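OsmC family protein (Rhodothermus marinus, PDB 5CML) is a carboxyl esterase that also carries an OsmC domain; this chain is its esterase domain, a serine hydrolase of the alpha/beta-hydrolase class. Local coordinates at residues A82-A90 against R167-L176; R141-D149 against A157-I168. All coordinates share one frame; numbering follows the deposited sequence.

Contact 1 (A82-A90 against R167-L176); sequences ATNFEDLRA and RIKKQFLEEL
Glu175 crosses the CD2-CE2 side of the Phe85 ring obliquely and ends at the Arg89 guanidinium. Its side chain is extended, with CG anti to the backbone N (chi1 -174°). CB meets Phe85 CE2, and Glu175 CG packs 3.6 Å from Phe85 CD2. The carboxylate carbon of Glu175, CD, meets Phe85 CD2 at 3.3 Å. OE1 of Glu175 stands near the ring plane, 3.2 Å from Phe85 CD2. It also takes bonds from two waters. One water accepts from Phe85 N, the other from Arg89 NH1. Glu175 OE2 receives Arg89 NH2 at 3.2 Å in a nearly straight hydrogen bond (169°) within a salt bridge. The donor comes on the syn side, somewhat out of the carboxylate plane, while OE2 lies in the guanidinium plane. Arg89 NE pairs separately with Glu121. An alanine in place of Glu175 would probably take one carboxylate mate from Arg89 and leave both waters without their acceptor.

On the ring side, Phe85 CZ reaches Phe172 CE1 at 3.8 Å and Leu176 CD1 at 4.0 Å. The two rings meet obliquely, and Phe172 CD1 sits over one Phe85 face. Helices 85-90 and 170-176 run nearly perpendicular here, at 88°.

Asn84 is the N-cap of helix 85-98: its OD1 accepts from Asp87 N in a capping bond. Asn84 ND2 donates to Gln171 OE1 at 3.2 Å. Farther back, Lys169 N gives a weak bond to Thr83 O.

The aromatic and aliphatic packing is thus bordered by water-bridged polar groups, where Arg89 is shared between Glu175 and Glu121 and probably offsets part of their charge.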
loop_
_atom_site.group_PDB
_atom_site.type_symbol
_atom_site.label_atom_id
_atom_site.label_comp_id
_atom_site.label_asym_id
_atom_site.label_seq_id
_atom_site.Cartn_x
_atom_site.Cartn_y
_atom_site.Cartn_z
ATOM N N ALA A 82 -12.001 -9.537 5.757
ATOM C CA ALA A 82 -11.721 -8.208 6.289
ATOM C C ALA A 82 -10.259 -8.108 6.737
ATOM O O ALA A 82 -9.761 -8.958 7.479
ATOM C CB ALA A 82 -12.660 -7.890 7.442
ATOM N N THR A 83 -9.571 -7.062 6.290
ATOM C CA THR A 83 -8.131 -7.008 6.453
ATOM C C THR A 83 -7.649 -6.430 7.781
ATOM O O THR A 83 -8.349 -5.651 8.450
ATOM C CB THR A 83 -7.497 -6.189 5.337
ATOM O OG1 THR A 83 -6.112 -6.537 5.227
ATOM C CG2 THR A 83 -7.634 -4.697 5.617
ATOM N N ASN A 84 -6.431 -6.827 8.141
ATOM C CA ASN A 84 -5.727 -6.247 9.273
ATOM C C ASN A 84 -4.217 -6.278 9.032
ATOM O O ASN A 84 -3.754 -6.677 7.961
ATOM C CB ASN A 84 -6.096 -6.978 10.560
ATOM C CG ASN A 84 -5.867 -8.478 10.483
ATOM O OD1 ASN A 84 -5.199 -8.976 9.585
ATOM N ND2 ASN A 84 -6.416 -9.203 11.458
ATOM N N PHE A 85 -3.454 -5.851 10.027
ATOM C CA PHE A 85 -2.001 -5.831 9.923
ATOM C C PHE A 85 -1.393 -7.215 9.747
ATOM O O PHE A 85 -0.419 -7.372 8.995
ATOM C CB PHE A 85 -1.400 -5.163 11.155
ATOM C CG PHE A 85 -1.493 -3.679 11.117
ATOM C CD1 PHE A 85 -0.792 -2.967 10.167
ATOM C CD2 PHE A 85 -2.301 -2.999 11.992
ATOM C CE1 PHE A 85 -0.876 -1.595 10.113
ATOM C CE2 PHE A 85 -2.383 -1.610 11.950
ATOM C CZ PHE A 85 -1.673 -0.914 11.002
ATOM N N GLU A 86 -1.963 -8.215 10.421
ATOM C CA GLU A 86 -1.465 -9.581 10.294
ATOM C C GLU A 86 -1.550 -10.105 8.859
ATOM O O GLU A 86 -0.677 -10.834 8.427
ATOM C CB GLU A 86 -2.227 -10.526 11.226
ATOM C CG GLU A 86 -2.079 -12.035 10.885
ATOM C CD GLU A 86 -0.637 -12.523 10.583
ATOM O OE1 GLU A 86 0.370 -11.874 10.960
ATOM O OE2 GLU A 86 -0.521 -13.580 9.932
ATOM N N ASP A 87 -2.589 -9.743 8.118
ATOM C CA ASP A 87 -2.660 -10.173 6.722
ATOM C C ASP A 87 -1.519 -9.590 5.905
ATOM O O ASP A 87 -0.980 -10.264 5.040
ATOM C CB ASP A 87 -4.003 -9.793 6.104
ATOM C CG ASP A 87 -5.149 -10.554 6.722
ATOM O OD1 ASP A 87 -4.898 -11.608 7.343
ATOM O OD2 ASP A 87 -6.300 -10.095 6.598
ATOM N N LEU A 88 -1.149 -8.338 6.157
ATOM C CA LEU A 88 -0.004 -7.746 5.463
ATOM C C LEU A 88 1.290 -8.451 5.870
ATOM O O LEU A 88 2.127 -8.766 5.024
ATOM C CB LEU A 88 0.100 -6.255 5.769
ATOM C CG LEU A 88 0.121 -5.325 4.576
ATOM C CD1 LEU A 88 -1.069 -5.575 3.629
ATOM C CD2 LEU A 88 0.141 -3.895 5.099
ATOM N N ARG A 89 1.443 -8.733 7.163
ATOM C CA ARG A 89 2.621 -9.466 7.616
ATOM C C ARG A 89 2.667 -10.845 6.961
ATOM O O ARG A 89 3.742 -11.297 6.581
ATOM C CB ARG A 89 2.638 -9.594 9.146
ATOM C CG ARG A 89 2.728 -8.260 9.857
ATOM C CD ARG A 89 2.551 -8.460 11.334
ATOM N NE ARG A 89 2.553 -7.170 12.012
ATOM C CZ ARG A 89 1.609 -6.753 12.843
ATOM N NH1 ARG A 89 0.571 -7.534 13.152
ATOM N NH2 ARG A 89 1.708 -5.544 13.372
ATOM N N ALA A 90 1.507 -11.485 6.807
ATOM C CA ALA A 90 1.430 -12.812 6.195
ATOM C C ALA A 90 1.898 -12.775 4.737
ATOM O O ALA A 90 2.532 -13.728 4.231
ATOM C CB ALA A 90 0.011 -13.351 6.285
ATOM N N ARG A 167 -15.417 -3.649 3.850
ATOM C CA ARG A 167 -15.274 -3.885 5.287
ATOM C C ARG A 167 -13.825 -4.075 5.677
ATOM O O ARG A 167 -13.044 -4.617 4.895
ATOM C CB ARG A 167 -16.044 -5.133 5.718
ATOM C CG ARG A 167 -17.494 -5.171 5.313
ATOM C CD ARG A 167 -18.001 -6.609 5.327
ATOM N NE ARG A 167 -18.278 -7.047 6.690
ATOM C CZ ARG A 167 -19.340 -6.659 7.389
ATOM N NH1 ARG A 167 -20.214 -5.816 6.849
ATOM N NH2 ARG A 167 -19.523 -7.102 8.628
ATOM N N ILE A 168 -13.471 -3.649 6.886
ATOM C CA ILE A 168 -12.184 -3.998 7.487
ATOM C C ILE A 168 -12.361 -4.243 8.990
ATOM O O ILE A 168 -13.371 -3.849 9.574
ATOM C CB ILE A 168 -11.118 -2.899 7.272
ATOM C CG1 ILE A 168 -11.559 -1.584 7.918
ATOM C CG2 ILE A 168 -10.845 -2.736 5.791
ATOM C CD1 ILE A 168 -10.415 -0.578 8.048
ATOM N N LYS A 169 -11.382 -4.892 9.616
ATOM C CA LYS A 169 -11.416 -5.074 11.072
ATOM C C LYS A 169 -11.284 -3.745 11.848
ATOM O O LYS A 169 -10.462 -2.887 11.504
ATOM C CB LYS A 169 -10.301 -6.033 11.500
ATOM C CG LYS A 169 -10.368 -7.410 10.840
ATOM C CD LYS A 169 -11.707 -8.079 11.114
ATOM C CE LYS A 169 -11.637 -9.588 10.959
ATOM N NZ LYS A 169 -12.921 -10.244 11.370
ATOM N N LYS A 170 -12.104 -3.567 12.884
ATOM C CA LYS A 170 -11.936 -2.426 13.796
ATOM C C LYS A 170 -10.544 -2.447 14.422
ATOM O O LYS A 170 -9.996 -1.393 14.772
ATOM C CB LYS A 170 -12.995 -2.427 14.900
ATOM C CG LYS A 170 -14.415 -2.153 14.420
ATOM C CD LYS A 170 -15.412 -2.255 15.579
ATOM C CE LYS A 170 -16.840 -2.471 15.092
ATOM N NZ LYS A 170 -17.818 -2.594 16.220
ATOM N N GLN A 171 -9.977 -3.646 14.540
ATOM C CA GLN A 171 -8.620 -3.829 15.044
ATOM C C GLN A 171 -7.620 -2.984 14.251
ATOM O O GLN A 171 -6.633 -2.508 14.810
ATOM C CB GLN A 171 -8.231 -5.324 14.994
ATOM C CG GLN A 171 -6.801 -5.640 15.456
ATOM C CD GLN A 171 -6.385 -7.081 15.176
ATOM O OE1 GLN A 171 -6.837 -7.698 14.208
ATOM N NE2 GLN A 171 -5.518 -7.621 16.027
ATOM N N PHE A 172 -7.876 -2.779 12.958
ATOM C CA PHE A 172 -6.969 -1.987 12.142
ATOM C C PHE A 172 -6.790 -0.568 12.707
ATOM O O PHE A 172 -5.672 -0.150 12.966
ATOM C CB PHE A 172 -7.459 -1.909 10.689
ATOM C CG PHE A 172 -6.651 -0.981 9.830
ATOM C CD1 PHE A 172 -5.366 -1.326 9.437
ATOM C CD2 PHE A 172 -7.170 0.239 9.418
ATOM C CE1 PHE A 172 -4.608 -0.466 8.663
ATOM C CE2 PHE A 172 -6.413 1.101 8.630
ATOM C CZ PHE A 172 -5.135 0.743 8.250
ATOM N N LEU A 173 -7.879 0.172 12.890
ATOM C CA LEU A 173 -7.743 1.540 13.352
ATOM C C LEU A 173 -7.264 1.555 14.779
ATOM O O LEU A 173 -6.450 2.399 15.132
ATOM C CB LEU A 173 -9.042 2.324 13.240
ATOM C CG LEU A 173 -8.938 3.804 13.662
ATOM C CD1 LEU A 173 -7.700 4.536 13.120
ATOM C CD2 LEU A 173 -10.158 4.556 13.212
ATOM N N GLU A 174 -7.759 0.629 15.605
ATOM C CA GLU A 174 -7.288 0.547 16.985
ATOM C C GLU A 174 -5.778 0.383 17.078
ATOM O O GLU A 174 -5.115 1.069 17.864
ATOM C CB GLU A 174 -7.968 -0.603 17.725
ATOM C CG GLU A 174 -9.430 -0.365 17.943
ATOM C CD GLU A 174 -10.089 -1.448 18.782
ATOM O OE1 GLU A 174 -9.372 -2.293 19.362
ATOM O OE2 GLU A 174 -11.332 -1.451 18.854
ATOM N N GLU A 175 -5.242 -0.540 16.284
ATOM C CA GLU A 175 -3.822 -0.800 16.296
ATOM C C GLU A 175 -3.025 0.353 15.711
ATOM O O GLU A 175 -1.951 0.668 16.194
ATOM C CB GLU A 175 -3.537 -2.102 15.534
ATOM C CG GLU A 175 -2.101 -2.585 15.593
ATOM C CD GLU A 175 -1.937 -4.010 15.068
ATOM O OE1 GLU A 175 -2.956 -4.637 14.670
ATOM O OE2 GLU A 175 -0.779 -4.509 15.058
ATOM N N LEU A 176 -3.543 0.969 14.655
ATOM C CA LEU A 176 -2.896 2.110 14.029
ATOM C C LEU A 176 -2.791 3.278 15.002
ATOM O O LEU A 176 -1.748 3.920 15.139
ATOM C CB LEU A 176 -3.686 2.520 12.788
ATOM C CG LEU A 176 -3.088 3.615 11.929
ATOM C CD1 LEU A 176 -1.811 3.094 11.292
ATOM C CD2 LEU A 176 -4.088 4.062 10.853
HETATM O O HOH W 1 -10.333 -5.697 3.978
HETATM O O HOH W 2 -4.652 -5.010 12.621
HETATM O O HOH W 3 -1.873 -7.214 14.417
#

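Contact 2 (R141-D149 against A157-I168); sequences RHLLRPALD and AVVDLGGRPFRI
Arg145 and Asp160 form a salt bridge with their flat groups almost perpendicular, 89° apart. The contact is a beta hairpin of strands 144-146 and 157-159, extended by strand 166-168 into a three-stranded antiparallel sheet. The bend of Arg145 at chi2 (-85°) helps turn its end toward Asp160, just past the end of strand 157-159. Asp160 CB lies over one guanidinium face. Arg145 NH2 reaches Asp160 OD2 at 2.9 Å, and the hydrogen bond within this salt bridge is weak and bent (126°). The other carboxylate oxygen, OD1, closes an Asx turn by accepting from Gly162 N.

The backbones pair antiparallel. Arg145 and Val158 form the hydrogen-bonded pair: Arg145 N gives to Val158 O, and Val158 N gives back to Arg145 O at 2.7 Å. Asp160 N adds a bond to Leu143 O.

Leu144 and Val159 form a non-hydrogen-bonded pair, with their side chains on one face. They lie side by side, and Leu144 CD1 meets Val159 CG2 tightly at 3.5 Å. Leu144 CD2 reaches across to Ile168 CD1 at 3.8 Å. Leu110 of helix 110-118 packs against this face. Leu143 CD1 touches Leu161 CD2 nearby.

Beyond the strand, Ala147 CB packs on Val158 CG2. Arg167 NE pairs with Glu156, while Arg167 NH1 holds a water at 2.6 Å that donates to Leu148 O.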
loop_
_atom_site.group_PDB
_atom_site.type_symbol
_atom_site.label_atom_id
_atom_site.label_comp_id
_atom_site.label_asym_id
_atom_site.label_seq_id
_atom_site.Cartn_x
_atom_site.Cartn_y
_atom_site.Cartn_z
ATOM N N ARG A 141 -10.814 8.145 10.307
ATOM C CA ARG A 141 -12.205 8.152 10.768
ATOM C C ARG A 141 -13.161 8.785 9.773
ATOM O O ARG A 141 -14.321 8.383 9.675
ATOM C CB ARG A 141 -12.329 8.865 12.114
ATOM C CG ARG A 141 -11.859 8.009 13.260
ATOM C CD ARG A 141 -12.299 8.564 14.599
ATOM N NE ARG A 141 -11.667 9.841 14.916
ATOM C CZ ARG A 141 -10.484 9.962 15.512
ATOM N NH1 ARG A 141 -9.767 8.871 15.826
ATOM N NH2 ARG A 141 -10.010 11.170 15.777
ATOM N N HIS A 142 -12.675 9.771 9.030
ATOM C CA HIS A 142 -13.472 10.403 7.984
ATOM C C HIS A 142 -13.998 9.374 6.974
ATOM O O HIS A 142 -15.060 9.563 6.374
ATOM C CB HIS A 142 -12.632 11.464 7.277
ATOM C CG HIS A 142 -13.391 12.245 6.254
ATOM N ND1 HIS A 142 -13.186 12.095 4.897
ATOM C CD2 HIS A 142 -14.358 13.179 6.388
ATOM C CE1 HIS A 142 -13.999 12.904 4.241
ATOM N NE2 HIS A 142 -14.718 13.577 5.123
ATOM N N LEU A 143 -13.250 8.289 6.804
ATOM C CA LEU A 143 -13.529 7.267 5.786
ATOM C C LEU A 143 -14.356 6.076 6.272
ATOM O O LEU A 143 -14.832 5.284 5.454
ATOM C CB LEU A 143 -12.212 6.717 5.238
ATOM C CG LEU A 143 -11.157 7.723 4.794
ATOM C CD1 LEU A 143 -9.860 6.997 4.447
ATOM C CD2 LEU A 143 -11.633 8.565 3.616
ATOM N N LEU A 144 -14.511 5.942 7.587
ATOM C CA LEU A 144 -14.951 4.686 8.208
ATOM C C LEU A 144 -16.131 4.866 9.127
ATOM O O LEU A 144 -16.270 5.915 9.745
ATOM C CB LEU A 144 -13.819 4.069 9.041
ATOM C CG LEU A 144 -12.826 3.130 8.362
ATOM C CD1 LEU A 144 -12.179 3.762 7.145
ATOM C CD2 LEU A 144 -11.765 2.739 9.371
ATOM N N ARG A 145 -16.953 3.822 9.240
ATOM C CA ARG A 145 -17.984 3.748 10.277
ATOM C C ARG A 145 -18.122 2.289 10.772
ATOM O O ARG A 145 -17.837 1.349 10.034
ATOM C CB ARG A 145 -19.328 4.298 9.756
ATOM C CG ARG A 145 -19.554 4.253 8.234
ATOM C CD ARG A 145 -18.954 5.470 7.480
ATOM N NE ARG A 145 -19.453 5.643 6.105
ATOM C CZ ARG A 145 -18.990 6.567 5.260
ATOM N NH1 ARG A 145 -18.017 7.388 5.649
ATOM N NH2 ARG A 145 -19.480 6.682 4.021
ATOM N N PRO A 146 -18.519 2.086 12.037
ATOM C CA PRO A 146 -18.697 0.694 12.484
ATOM C C PRO A 146 -19.701 -0.087 11.626
ATOM O O PRO A 146 -20.745 0.443 11.238
ATOM C CB PRO A 146 -19.204 0.849 13.920
ATOM C CG PRO A 146 -18.617 2.150 14.375
ATOM C CD PRO A 146 -18.623 3.042 13.154
ATOM N N ALA A 147 -19.366 -1.336 11.313
ATOM C CA ALA A 147 -20.304 -2.219 10.627
ATOM C C ALA A 147 -21.249 -2.823 11.654
ATOM O O ALA A 147 -20.952 -2.831 12.846
ATOM C CB ALA A 147 -19.564 -3.303 9.868
ATOM N N LEU A 148 -22.393 -3.313 11.190
ATOM C CA LEU A 148 -23.345 -3.991 12.062
ATOM C C LEU A 148 -22.775 -5.341 12.497
ATOM O O LEU A 148 -22.309 -6.119 11.661
ATOM C CB LEU A 148 -24.687 -4.183 11.344
ATOM C CG LEU A 148 -25.313 -2.916 10.753
ATOM C CD1 LEU A 148 -26.577 -3.252 9.966
ATOM C CD2 LEU A 148 -25.608 -1.896 11.852
ATOM N N ASP A 149 -22.803 -5.609 13.802
ATOM C CA ASP A 149 -22.302 -6.873 14.344
ATOM C C ASP A 149 -23.316 -7.991 14.126
ATOM O O ASP A 149 -24.505 -7.730 13.928
ATOM C CB ASP A 149 -21.992 -6.744 15.844
ATOM C CG ASP A 149 -20.754 -5.901 16.124
ATOM O OD1 ASP A 149 -20.804 -5.061 17.046
ATOM O OD2 ASP A 149 -19.728 -6.083 15.434
ATOM N N ALA A 157 -15.574 -2.693 10.339
ATOM C CA ALA A 157 -15.985 -1.329 10.001
ATOM C C ALA A 157 -16.209 -1.229 8.501
ATOM O O ALA A 157 -15.610 -2.007 7.746
ATOM C CB ALA A 157 -14.930 -0.327 10.466
ATOM N N VAL A 158 -17.062 -0.292 8.068
ATOM C CA VAL A 158 -17.304 -0.056 6.637
ATOM C C VAL A 158 -16.557 1.199 6.151
ATOM O O VAL A 158 -16.680 2.274 6.733
ATOM C CB VAL A 158 -18.804 0.090 6.333
ATOM C CG1 VAL A 158 -19.057 0.413 4.846
ATOM C CG2 VAL A 158 -19.557 -1.175 6.717
ATOM N N VAL A 159 -15.798 1.036 5.069
ATOM C CA VAL A 159 -14.930 2.069 4.526
ATOM C C VAL A 159 -15.522 2.614 3.232
ATOM O O VAL A 159 -16.004 1.853 2.394
ATOM C CB VAL A 159 -13.511 1.527 4.221
ATOM C CG1 VAL A 159 -12.582 2.646 3.752
ATOM C CG2 VAL A 159 -12.922 0.820 5.430
ATOM N N ASP A 160 -15.443 3.930 3.065
ATOM C CA ASP A 160 -15.900 4.605 1.858
ATOM C C ASP A 160 -14.759 5.463 1.306
ATOM O O ASP A 160 -14.332 6.424 1.950
ATOM C CB ASP A 160 -17.136 5.446 2.188
ATOM C CG ASP A 160 -17.673 6.236 1.000
ATOM O OD1 ASP A 160 -17.251 6.025 -0.163
ATOM O OD2 ASP A 160 -18.557 7.076 1.250
ATOM N N LEU A 161 -14.223 5.062 0.152
ATOM C CA LEU A 161 -13.178 5.821 -0.545
ATOM C C LEU A 161 -13.719 6.443 -1.832
ATOM O O LEU A 161 -12.955 6.810 -2.732
ATOM C CB LEU A 161 -11.993 4.929 -0.875
ATOM C CG LEU A 161 -11.352 4.165 0.277
ATOM C CD1 LEU A 161 -10.221 3.374 -0.319
ATOM C CD2 LEU A 161 -10.868 5.125 1.353
ATOM N N GLY A 162 -15.040 6.545 -1.920
ATOM C CA GLY A 162 -15.680 7.202 -3.050
ATOM C C GLY A 162 -16.004 6.267 -4.196
ATOM O O GLY A 162 -16.487 6.712 -5.242
ATOM N N GLY A 163 -15.727 4.977 -4.011
ATOM C CA GLY A 163 -16.098 3.963 -4.981
ATOM C C GLY A 163 -16.923 2.877 -4.306
ATOM O O GLY A 163 -17.849 3.169 -3.546
ATOM N N ARG A 164 -16.582 1.624 -4.576
ATOM C CA ARG A 164 -17.262 0.497 -3.951
ATOM C C ARG A 164 -16.849 0.471 -2.470
ATOM O O ARG A 164 -15.658 0.447 -2.168
ATOM C CB ARG A 164 -16.891 -0.816 -4.633
ATOM C CG ARG A 164 -17.369 -0.955 -6.076
ATOM C CD ARG A 164 -16.483 -1.927 -6.866
ATOM N NE ARG A 164 -16.357 -3.226 -6.206
ATOM C CZ ARG A 164 -15.548 -4.207 -6.611
ATOM N NH1 ARG A 164 -14.770 -4.047 -7.677
ATOM N NH2 ARG A 164 -15.514 -5.353 -5.949
ATOM N N PRO A 165 -17.823 0.495 -1.545
ATOM C CA PRO A 165 -17.424 0.443 -0.139
ATOM C C PRO A 165 -16.960 -0.952 0.270
ATOM O O PRO A 165 -17.239 -1.925 -0.438
ATOM C CB PRO A 165 -18.708 0.842 0.607
ATOM C CG PRO A 165 -19.811 0.481 -0.313
ATOM C CD PRO A 165 -19.279 0.655 -1.703
ATOM N N PHE A 166 -16.270 -1.056 1.403
ATOM C CA PHE A 166 -15.775 -2.358 1.844
ATOM C C PHE A 166 -15.659 -2.439 3.356
ATOM O O PHE A 166 -15.799 -1.439 4.052
ATOM C CB PHE A 166 -14.418 -2.677 1.182
ATOM C CG PHE A 166 -13.309 -1.694 1.493
ATOM C CD1 PHE A 166 -13.133 -0.565 0.713
ATOM C CD2 PHE A 166 -12.408 -1.936 2.527
ATOM C CE1 PHE A 166 -12.101 0.324 0.967
ATOM C CE2 PHE A 166 -11.360 -1.049 2.783
ATOM C CZ PHE A 166 -11.217 0.083 2.010
ATOM N N ARG A 167 -15.417 -3.649 3.850
ATOM C CA ARG A 167 -15.274 -3.885 5.287
ATOM C C ARG A 167 -13.825 -4.075 5.677
ATOM O O ARG A 167 -13.044 -4.617 4.895
ATOM C CB ARG A 167 -16.044 -5.133 5.718
ATOM C CG ARG A 167 -17.494 -5.171 5.313
ATOM C CD ARG A 167 -18.001 -6.609 5.327
ATOM N NE ARG A 167 -18.278 -7.047 6.690
ATOM C CZ ARG A 167 -19.340 -6.659 7.389
ATOM N NH1 ARG A 167 -20.214 -5.816 6.849
ATOM N NH2 ARG A 167 -19.523 -7.102 8.628
ATOM N N ILE A 168 -13.471 -3.649 6.886
ATOM C CA ILE A 168 -12.184 -3.998 7.487
ATOM C C ILE A 168 -12.361 -4.243 8.990
ATOM O O ILE A 168 -13.371 -3.849 9.574
ATOM C CB ILE A 168 -11.118 -2.899 7.272
ATOM C CG1 ILE A 168 -11.559 -1.584 7.918
ATOM C CG2 ILE A 168 -10.845 -2.736 5.791
ATOM C CD1 ILE A 168 -10.415 -0.578 8.048
HETATM O O HOH W 4 -21.830 -5.777 8.932
#

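Overall arrangement
Contacts 1 and 2 lie on the same side of the chain's centre, with their own centres about 13 Å apart. They share Arg167 and Ile168. Strand 166-169 is an outer strand of the small sheet in contact 2 and runs straight into the helix used by contact 1. The two also touch directly, where Leu173 CD2 packs 3.8 Å from Arg141 CG. Helix 110-118 meets residues of both: Ala114 touches Phe172, and Leu110 touches Leu144. This helix follows Ser109, the likely nucleophile of a Ser109-His229-Asp200 triad. Leu161 of contact 2 touches Ser109, so the loop between the second and third strands reaches the probable active site.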